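Local coordinates for major capsid protein (Paramecium bursaria Chlorella virus 1, PDB 5TIQ) that forms the trimeric building blocks of the large icosahedral capsid of a chlorella virus, as its host-glycosylated major coat protein, at residues I59-D64 and L162-L167; A238-T243 and K383-D388. All coordinates share one frame; numbering follows the deposited sequence.

Interaction 1. Residues I59-D64 and L162-L167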
ATOM      1  N   ILE A  59      28.124  -4.031  20.102  1.00 31.79           N
ATOM      2  CA  ILE A  59      26.830  -4.538  20.552  1.00 32.79           C
ATOM      3  C   ILE A  59      27.024  -5.375  21.808  1.00 32.45           C
ATOM      4  O   ILE A  59      27.808  -6.333  21.822  1.00 33.78           O
ATOM      5  CB  ILE A  59      26.148  -5.348  19.445  1.00 30.00           C
ATOM      6  CG1 ILE A  59      26.097  -4.555  18.137  1.00 31.11           C
ATOM      7  CG2 ILE A  59      24.747  -5.755  19.870  1.00 26.75           C
ATOM      8  CD1 ILE A  59      25.286  -3.289  18.217  1.00 36.26           C
ATOM      9  N   SER A  60      26.314  -5.014  22.873  1.00 28.62           N
ATOM     10  CA  SER A  60      26.369  -5.791  24.101  1.00 30.67           C
ATOM     11  C   SER A  60      25.627  -7.114  23.924  1.00 31.78           C
ATOM     12  O   SER A  60      24.722  -7.248  23.096  1.00 31.50           O
ATOM     13  CB  SER A  60      25.770  -4.998  25.264  1.00 29.46           C
ATOM     14  OG  SER A  60      24.421  -4.651  24.998  1.00 36.08           O
ATOM     15  N   ARG A  61      26.015  -8.098  24.728  1.00 36.40           N
ATOM     16  CA  ARG A  61      25.513  -9.464  24.579  1.00 43.25           C
ATOM     17  C   ARG A  61      24.433  -9.762  25.617  1.00 41.59           C
ATOM     18  O   ARG A  61      24.571 -10.624  26.484  1.00 47.67           O
ATOM     19  CB  ARG A  61      26.667 -10.457  24.669  1.00 49.05           C
ATOM     20  CG  ARG A  61      27.761 -10.175  23.660  1.00 51.76           C
ATOM     21  CD  ARG A  61      28.802 -11.270  23.631  1.00 59.81           C
ATOM     22  NE  ARG A  61      29.418 -11.353  22.311  1.00 63.81           N
ATOM     23  CZ  ARG A  61      28.962 -12.121  21.328  1.00 60.22           C
ATOM     24  NH1 ARG A  61      27.892 -12.880  21.520  1.00 57.67           N
ATOM     25  NH2 ARG A  61      29.578 -12.131  20.155  1.00 61.81           N
ATOM     26  N   ASN A  62      23.332  -9.019  25.508  1.00 36.04           N
ATOM     27  CA  ASN A  62      22.215  -9.199  26.426  1.00 34.04           C
ATOM     28  C   ASN A  62      21.317 -10.354  26.006  1.00 39.43           C
ATOM     29  O   ASN A  62      20.849 -11.121  26.855  1.00 47.66           O
ATOM     30  CB  ASN A  62      21.407  -7.908  26.517  1.00 29.77           C
ATOM     31  CG  ASN A  62      22.263  -6.719  26.873  1.00 36.58           C
ATOM     32  OD1 ASN A  62      22.882  -6.106  26.004  1.00 43.87           O
ATOM     33  ND2 ASN A  62      22.309  -6.383  28.155  1.00 35.86           N
ATOM     34  N   GLY A  63      21.062 -10.495  24.708  1.00 35.44           N
ATOM     35  CA  GLY A  63      20.161 -11.525  24.234  1.00 34.80           C
ATOM     36  C   GLY A  63      20.818 -12.531  23.318  1.00 31.67           C
ATOM     37  O   GLY A  63      22.036 -12.505  23.121  1.00 36.67           O
ATOM     38  N   ASP A  64      20.010 -13.421  22.742  1.00 26.28           N
ATOM     39  CA  ASP A  64      20.518 -14.493  21.897  1.00 29.96           C
ATOM     40  C   ASP A  64      20.663 -14.062  20.442  1.00 30.17           C
ATOM     41  O   ASP A  64      21.658 -14.401  19.791  1.00 31.90           O
ATOM     42  CB  ASP A  64      19.593 -15.707  21.999  1.00 35.36           C
ATOM     43  CG  ASP A  64      19.360 -16.141  23.433  1.00 37.78           C
ATOM     44  OD1 ASP A  64      20.351 -16.295  24.178  1.00 35.64           O
ATOM     45  OD2 ASP A  64      18.184 -16.315  23.821  1.00 39.94           O
ATOM     46  N   LEU A 162      20.743 -11.940  13.504  1.00 28.79           N
ATOM     47  CA  LEU A 162      22.146 -12.238  13.767  1.00 30.79           C
ATOM     48  C   LEU A 162      22.282 -12.955  15.105  1.00 31.48           C
ATOM     49  O   LEU A 162      21.868 -12.406  16.134  1.00 33.28           O
ATOM     50  CB  LEU A 162      22.965 -10.952  13.764  1.00 31.66           C
ATOM     51  CG  LEU A 162      24.479 -11.137  13.770  1.00 31.76           C
ATOM     52  CD1 LEU A 162      24.915 -11.813  12.479  1.00 24.86           C
ATOM     53  CD2 LEU A 162      25.187  -9.805  13.957  1.00 34.43           C
ATOM     54  N   PRO A 163      22.829 -14.169  15.142  1.00 32.02           N
ATOM     55  CA  PRO A 163      22.914 -14.898  16.414  1.00 25.30           C
ATOM     56  C   PRO A 163      24.145 -14.545  17.235  1.00 28.15           C
ATOM     57  O   PRO A 163      25.204 -15.160  17.071  1.00 28.09           O
ATOM     58  CB  PRO A 163      22.940 -16.364  15.966  1.00 27.15           C
ATOM     59  CG  PRO A 163      23.594 -16.323  14.621  1.00 28.38           C
ATOM     60  CD  PRO A 163      23.221 -15.005  13.991  1.00 29.97           C
ATOM     61  N   LEU A 164      24.013 -13.566  18.136  1.00 31.94           N
ATOM     62  CA  LEU A 164      25.110 -13.247  19.043  1.00 33.15           C
ATOM     63  C   LEU A 164      25.526 -14.456  19.868  1.00 33.07           C
ATOM     64  O   LEU A 164      26.716 -14.631  20.157  1.00 36.48           O
ATOM     65  CB  LEU A 164      24.714 -12.102  19.972  1.00 26.79           C
ATOM     66  CG  LEU A 164      24.597 -10.710  19.358  1.00 30.39           C
ATOM     67  CD1 LEU A 164      24.414  -9.674  20.453  1.00 29.12           C
ATOM     68  CD2 LEU A 164      25.829 -10.400  18.528  1.00 31.40           C
ATOM     69  N   ILE A 165      24.567 -15.308  20.240  1.00 29.20           N
ATOM     70  CA  ILE A 165      24.863 -16.487  21.043  1.00 27.77           C
ATOM     71  C   ILE A 165      25.791 -17.449  20.313  1.00 28.95           C
ATOM     72  O   ILE A 165      26.486 -18.242  20.954  1.00 28.94           O
ATOM     73  CB  ILE A 165      23.546 -17.178  21.455  1.00 29.83           C
ATOM     74  CG1 ILE A 165      23.816 -18.288  22.473  1.00 33.10           C
ATOM     75  CG2 ILE A 165      22.828 -17.723  20.234  1.00 26.93           C
ATOM     76  CD1 ILE A 165      22.596 -19.104  22.823  1.00 33.37           C
ATOM     77  N   ALA A 166      25.826 -17.397  18.982  1.00 35.14           N
ATOM     78  CA  ALA A 166      26.714 -18.234  18.185  1.00 27.94           C
ATOM     79  C   ALA A 166      27.981 -17.504  17.761  1.00 30.25           C
ATOM     80  O   ALA A 166      28.780 -18.061  17.001  1.00 32.66           O
ATOM     81  CB  ALA A 166      25.978 -18.762  16.954  1.00 27.38           C
ATOM     82  N   LEU A 167      28.184 -16.274  18.234  1.00 30.13           N
ATOM     83  CA  LEU A 167      29.374 -15.501  17.898  1.00 28.67           C
ATOM     84  C   LEU A 167      30.177 -15.189  19.154  1.00 30.54           C
ATOM     85  O   LEU A 167      30.584 -14.044  19.372  1.00 30.01           O
ATOM     86  CB  LEU A 167      28.984 -14.210  17.176  1.00 28.09           C
ATOM     87  CG  LEU A 167      28.357 -14.394  15.794  1.00 27.43           C
ATOM     88  CD1 LEU A 167      27.763 -13.090  15.288  1.00 26.88           C
ATOM     89  CD2 LEU A 167      29.392 -14.933  14.819  1.00 27.80           C
TER

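Interaction 2. Residues A238-T243 and K383-D388. With HG (mercury (II) ion), chain L; BGC (beta-D-glucopyranose), chain E; BGC (beta-D-glucopyranose), chain F.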
ATOM      1  N   ALA A 238      29.700  13.226 -16.754  1.00 45.42           N
ATOM      2  CA  ALA A 238      30.183  14.009 -17.882  1.00 47.38           C
ATOM      3  C   ALA A 238      29.334  15.263 -18.046  1.00 50.77           C
ATOM      4  O   ALA A 238      28.106  15.221 -17.926  1.00 52.73           O
ATOM      5  CB  ALA A 238      30.157  13.177 -19.165  1.00 43.54           C
ATOM      6  N   THR A 239      30.000  16.389 -18.302  1.00 53.49           N
ATOM      7  CA  THR A 239      29.337  17.685 -18.394  1.00 55.35           C
ATOM      8  C   THR A 239      28.332  17.706 -19.540  1.00 53.60           C
ATOM      9  O   THR A 239      28.721  17.618 -20.712  1.00 55.30           O
ATOM     10  CB  THR A 239      30.366  18.801 -18.573  1.00 57.93           C
ATOM     11  OG1 THR A 239      31.196  18.874 -17.408  1.00 62.41           O
ATOM     12  CG2 THR A 239      29.669  20.138 -18.774  1.00 57.39           C
ATOM     13  N   PRO A 240      27.039  17.827 -19.245  1.00 50.94           N
ATOM     14  CA  PRO A 240      26.045  17.896 -20.320  1.00 51.27           C
ATOM     15  C   PRO A 240      26.078  19.248 -21.014  1.00 55.30           C
ATOM     16  O   PRO A 240      26.307  20.286 -20.389  1.00 57.87           O
ATOM     17  CB  PRO A 240      24.719  17.669 -19.589  1.00 50.56           C
ATOM     18  CG  PRO A 240      24.971  18.198 -18.217  1.00 49.75           C
ATOM     19  CD  PRO A 240      26.418  17.910 -17.911  1.00 52.34           C
ATOM     20  N   SER A 241      25.838  19.227 -22.320  1.00 55.86           N
ATOM     21  CA  SER A 241      25.947  20.407 -23.164  1.00 54.94           C
ATOM     22  C   SER A 241      24.568  20.938 -23.530  1.00 55.53           C
ATOM     23  O   SER A 241      23.593  20.185 -23.618  1.00 57.45           O
ATOM     24  CB  SER A 241      26.730  20.097 -24.443  1.00 51.61           C
ATOM     25  OG  SER A 241      26.516  21.094 -25.428  1.00 49.52           O
ATOM     26  N   ALA A 242      24.498  22.250 -23.738  1.00 53.87           N
ATOM     27  CA  ALA A 242      23.295  22.901 -24.235  1.00 52.81           C
ATOM     28  C   ALA A 242      23.230  22.928 -25.755  1.00 53.51           C
ATOM     29  O   ALA A 242      22.246  23.427 -26.311  1.00 56.69           O
ATOM     30  CB  ALA A 242      23.200  24.331 -23.688  1.00 49.33           C
ATOM     31  N   THR A 243      24.250  22.401 -26.436  1.00 49.39           N
ATOM     32  CA  THR A 243      24.283  22.363 -27.890  1.00 52.60           C
ATOM     33  C   THR A 243      24.395  20.961 -28.472  1.00 54.79           C
ATOM     34  O   THR A 243      24.143  20.791 -29.670  1.00 53.35           O
ATOM     35  CB  THR A 243      25.451  23.209 -28.424  1.00 58.35           C
ATOM     36  OG1 THR A 243      26.675  22.772 -27.821  1.00 64.90           O
ATOM     37  CG2 THR A 243      25.232  24.681 -28.104  1.00 56.21           C
ATOM     38  N   LYS A 383      20.526  14.312 -21.914  1.00 33.39           N
ATOM     39  CA  LYS A 383      19.698  15.281 -22.610  1.00 36.67           C
ATOM     40  C   LYS A 383      20.487  16.558 -22.881  1.00 44.89           C
ATOM     41  O   LYS A 383      21.510  16.842 -22.249  1.00 45.34           O
ATOM     42  CB  LYS A 383      18.447  15.606 -21.797  1.00 35.67           C
ATOM     43  CG  LYS A 383      17.579  14.401 -21.471  1.00 39.19           C
ATOM     44  CD  LYS A 383      16.396  14.803 -20.606  1.00 37.63           C
ATOM     45  CE  LYS A 383      15.583  13.598 -20.171  1.00 30.46           C
ATOM     46  NZ  LYS A 383      14.450  13.998 -19.297  1.00 29.94           N
ATOM     47  N   THR A 384      19.996  17.336 -23.840  1.00 47.17           N
ATOM     48  CA  THR A 384      20.580  18.637 -24.155  1.00 43.43           C
ATOM     49  C   THR A 384      19.997  19.657 -23.186  1.00 44.68           C
ATOM     50  O   THR A 384      18.843  20.067 -23.319  1.00 50.58           O
ATOM     51  CB  THR A 384      20.294  19.015 -25.603  1.00 42.17           C
ATOM     52  OG1 THR A 384      20.811  17.999 -26.471  1.00 46.40           O
ATOM     53  CG2 THR A 384      20.947  20.343 -25.944  1.00 41.59           C
ATOM     54  N   CYS A 385      20.798  20.070 -22.201  1.00 41.02           N
ATOM     55  CA  CYS A 385      20.340  20.993 -21.161  1.00 45.58           C
ATOM     56  C   CYS A 385      20.315  22.416 -21.721  1.00 46.23           C
ATOM     57  O   CYS A 385      21.153  23.267 -21.413  1.00 50.51           O
ATOM     58  CB  CYS A 385      21.228  20.891 -19.929  1.00 52.68           C
ATOM     59  SG  CYS A 385      22.991  20.734 -20.299  1.00 61.50           S
ATOM     60  N   SER A 386      19.309  22.668 -22.556  1.00 38.60           N
ATOM     61  CA  SER A 386      19.167  23.943 -23.240  1.00 39.10           C
ATOM     62  C   SER A 386      17.911  24.707 -22.847  1.00 44.83           C
ATOM     63  O   SER A 386      17.649  25.769 -23.423  1.00 43.81           O
ATOM     64  CB  SER A 386      19.185  23.730 -24.761  1.00 39.81           C
ATOM     65  OG  SER A 386      18.149  22.851 -25.165  1.00 41.99           O
ATOM     66  N   ILE A 387      17.128  24.207 -21.896  1.00 44.01           N
ATOM     67  CA  ILE A 387      15.904  24.883 -21.485  1.00 40.86           C
ATOM     68  C   ILE A 387      16.247  25.986 -20.496  1.00 40.10           C
ATOM     69  O   ILE A 387      17.060  25.795 -19.585  1.00 39.10           O
ATOM     70  CB  ILE A 387      14.910  23.882 -20.869  1.00 39.77           C
ATOM     71  CG1 ILE A 387      14.538  22.798 -21.877  1.00 36.04           C
ATOM     72  CG2 ILE A 387      13.661  24.599 -20.376  1.00 40.24           C
ATOM     73  CD1 ILE A 387      13.613  21.747 -21.302  1.00 34.83           C
ATOM     74  N   ASP A 388      15.618  27.147 -20.669  1.00 42.94           N
ATOM     75  CA  ASP A 388      15.765  28.248 -19.724  1.00 39.38           C
ATOM     76  C   ASP A 388      15.087  27.865 -18.415  1.00 40.45           C
ATOM     77  O   ASP A 388      13.855  27.868 -18.320  1.00 42.15           O
ATOM     78  CB  ASP A 388      15.167  29.523 -20.315  1.00 41.15           C
ATOM     79  CG  ASP A 388      15.300  30.731 -19.394  1.00 47.24           C
ATOM     80  OD1 ASP A 388      15.822  30.595 -18.266  1.00 47.63           O
ATOM     81  OD2 ASP A 388      14.896  31.837 -19.813  1.00 49.55           O
TER
HETATM   82 HG    HG L 502      23.637  23.316 -20.106  0.80 61.80          HG
HETATM   83  C2  BGC E   1      10.769  25.446 -25.050  1.00 39.28           C
HETATM   84  C3  BGC E   1      11.205  26.541 -26.029  1.00 43.52           C
HETATM   85  C4  BGC E   1      12.354  27.322 -25.425  1.00 41.92           C
HETATM   86  C5  BGC E   1      13.498  26.374 -25.108  1.00 43.93           C
HETATM   87  C6  BGC E   1      14.681  27.125 -24.508  1.00 45.36           C
HETATM   88  C1  BGC E   1      11.981  24.568 -24.675  1.00 34.59           C
HETATM   89  O2  BGC E   1       9.753  24.653 -25.663  1.00 44.68           O
HETATM   90  O3  BGC E   1      10.115  27.459 -26.254  1.00 44.98           O
HETATM   91  O4  BGC E   1      12.798  28.319 -26.352  1.00 46.94           O
HETATM   92  O5  BGC E   1      13.062  25.369 -24.195  1.00 42.43           O
HETATM   93  O6  BGC E   1      14.304  27.692 -23.247  1.00 42.65           O
HETATM   94  C2  BGC F   1      21.348  29.864 -16.709  1.00 49.21           C
HETATM   95  C3  BGC F   1      20.819  31.254 -16.370  1.00 59.14           C
HETATM   96  C4  BGC F   1      20.054  31.904 -17.519  1.00 62.93           C
HETATM   97  C5  BGC F   1      19.106  30.923 -18.182  1.00 62.08           C
HETATM   98  C6  BGC F   1      18.549  31.550 -19.452  1.00 65.90           C
HETATM   99  C1  BGC F   1      20.244  29.052 -17.365  1.00 41.85           C
HETATM  100  O2  BGC F   1      21.757  29.202 -15.509  1.00 51.08           O
HETATM  101  O3  BGC F   1      21.922  32.120 -16.077  1.00 64.10           O
HETATM  102  O4  BGC F   1      19.262  32.981 -17.019  1.00 65.99           O
HETATM  103  O5  BGC F   1      19.776  29.719 -18.525  1.00 55.46           O
HETATM  104  O6  BGC F   1      19.630  31.845 -20.341  1.00 66.26           O
HETATM  105  O   HOH W   1      24.364  16.854 -23.237  1.00 37.96           O

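Interaction 1. Residues I59-D64 and L162-L167
R61 and D64 reach the short 3-10 turn around I165 from the loop joining strands 54-58 and 65-76, in the N-terminal jelly roll of this double jelly-roll capsid protein. Two hydrogen bonds cross the contact. Backbone N of I165 gives a nearly straight one (165°) to D64 O, 3.1 Å away, and meets a lone pair in the carbonyl plane. The other comes from a side chain: R61 stretches out, chi2 -172° and chi3 152°, and carries its guanidinium across to L164, where NH1 donates to L164 O at 2.5 Å. That oxygen lies in the guanidinium plane, but NH1 sits well above the plane of the carbonyl. L167 N donates to the same oxygen from the opposite face of the carbonyl plane, so L164 O is gripped by two donors.

Van der Waals packing accompanies these bonds. L164 points at the loop, its CD2 over one face of the R61 guanidinium; its CD1 makes an apolar pair with I59 CG2 at 4.0 Å, the two side chains set crosswise. L164 CD1 also packs 3.6 Å from S60 O. Y207 of strand 200-210 touches both I59 and L164.

I165 runs alongside D64, whose carboxylate is committed to a salt bridge with R215 and a hydrogen bond from L210 N; I165 CD1 ends 3.8 Å from D64 OD1.

Interaction 2. Residues A238-T243 and K383-D388
C385 holds SG between its backbone N and carbonyl carbon (chi1 41°), which brings the sulfur against P240, 3.6 Å from CB of the proline ring. T384 instead sets CG2 anti to its own N, and that methyl packs 3.4 Å from A242 O. Between these two side chains the backbones meet: C385 N makes a weak, bent hydrogen bond to S241 O (3.1 Å, 130°), and T384 CA adds a CH···O contact to the same oxygen. A water bridges S241 N and K383 O, accepting from the former.

Both partners are turned locally. S241 OG accepts from T243 N at 2.8 Å, an ST turn, while C385 is the centre of an inverse gamma turn closed by S386 N and T384 O. A242 CB lies 3.2 Å from C385 O. Beyond the contact, D388 N donates to O6 of a glucose.

Mercury is held by C385 alone among the residues here, through SG at 2.7 Å and the carbonyl O at 2.8 Å. Mercury(II) has a strong affinity for cysteine sulfur, and the carbonyl oxygen is a weaker second ligand; the ion is therefore probably a heavy-atom additive marking a reactive cysteine, although C385 is buried in the model, and not a native metal.

In the fold
The two contacts belong to different jelly rolls and share no strand; their centres are 54 Å apart, on opposite sides of the chain's centre. Interaction 1 is largely buried, packed among strands 172-178 and 200-210 and helix 212-220, with strand 412-426 from the second jelly roll also against it. There, charged and apolar groups interlock, and the cross-bonds run from an arginine and from a backbone N-H, each to a backbone carbonyl. Interaction 2 lies in a more exposed region close to host-added sugars, where a loop rests on the end of strand 376-387 through one weak backbone bond, a water and small side chains. No other subunit of the trimer touches either.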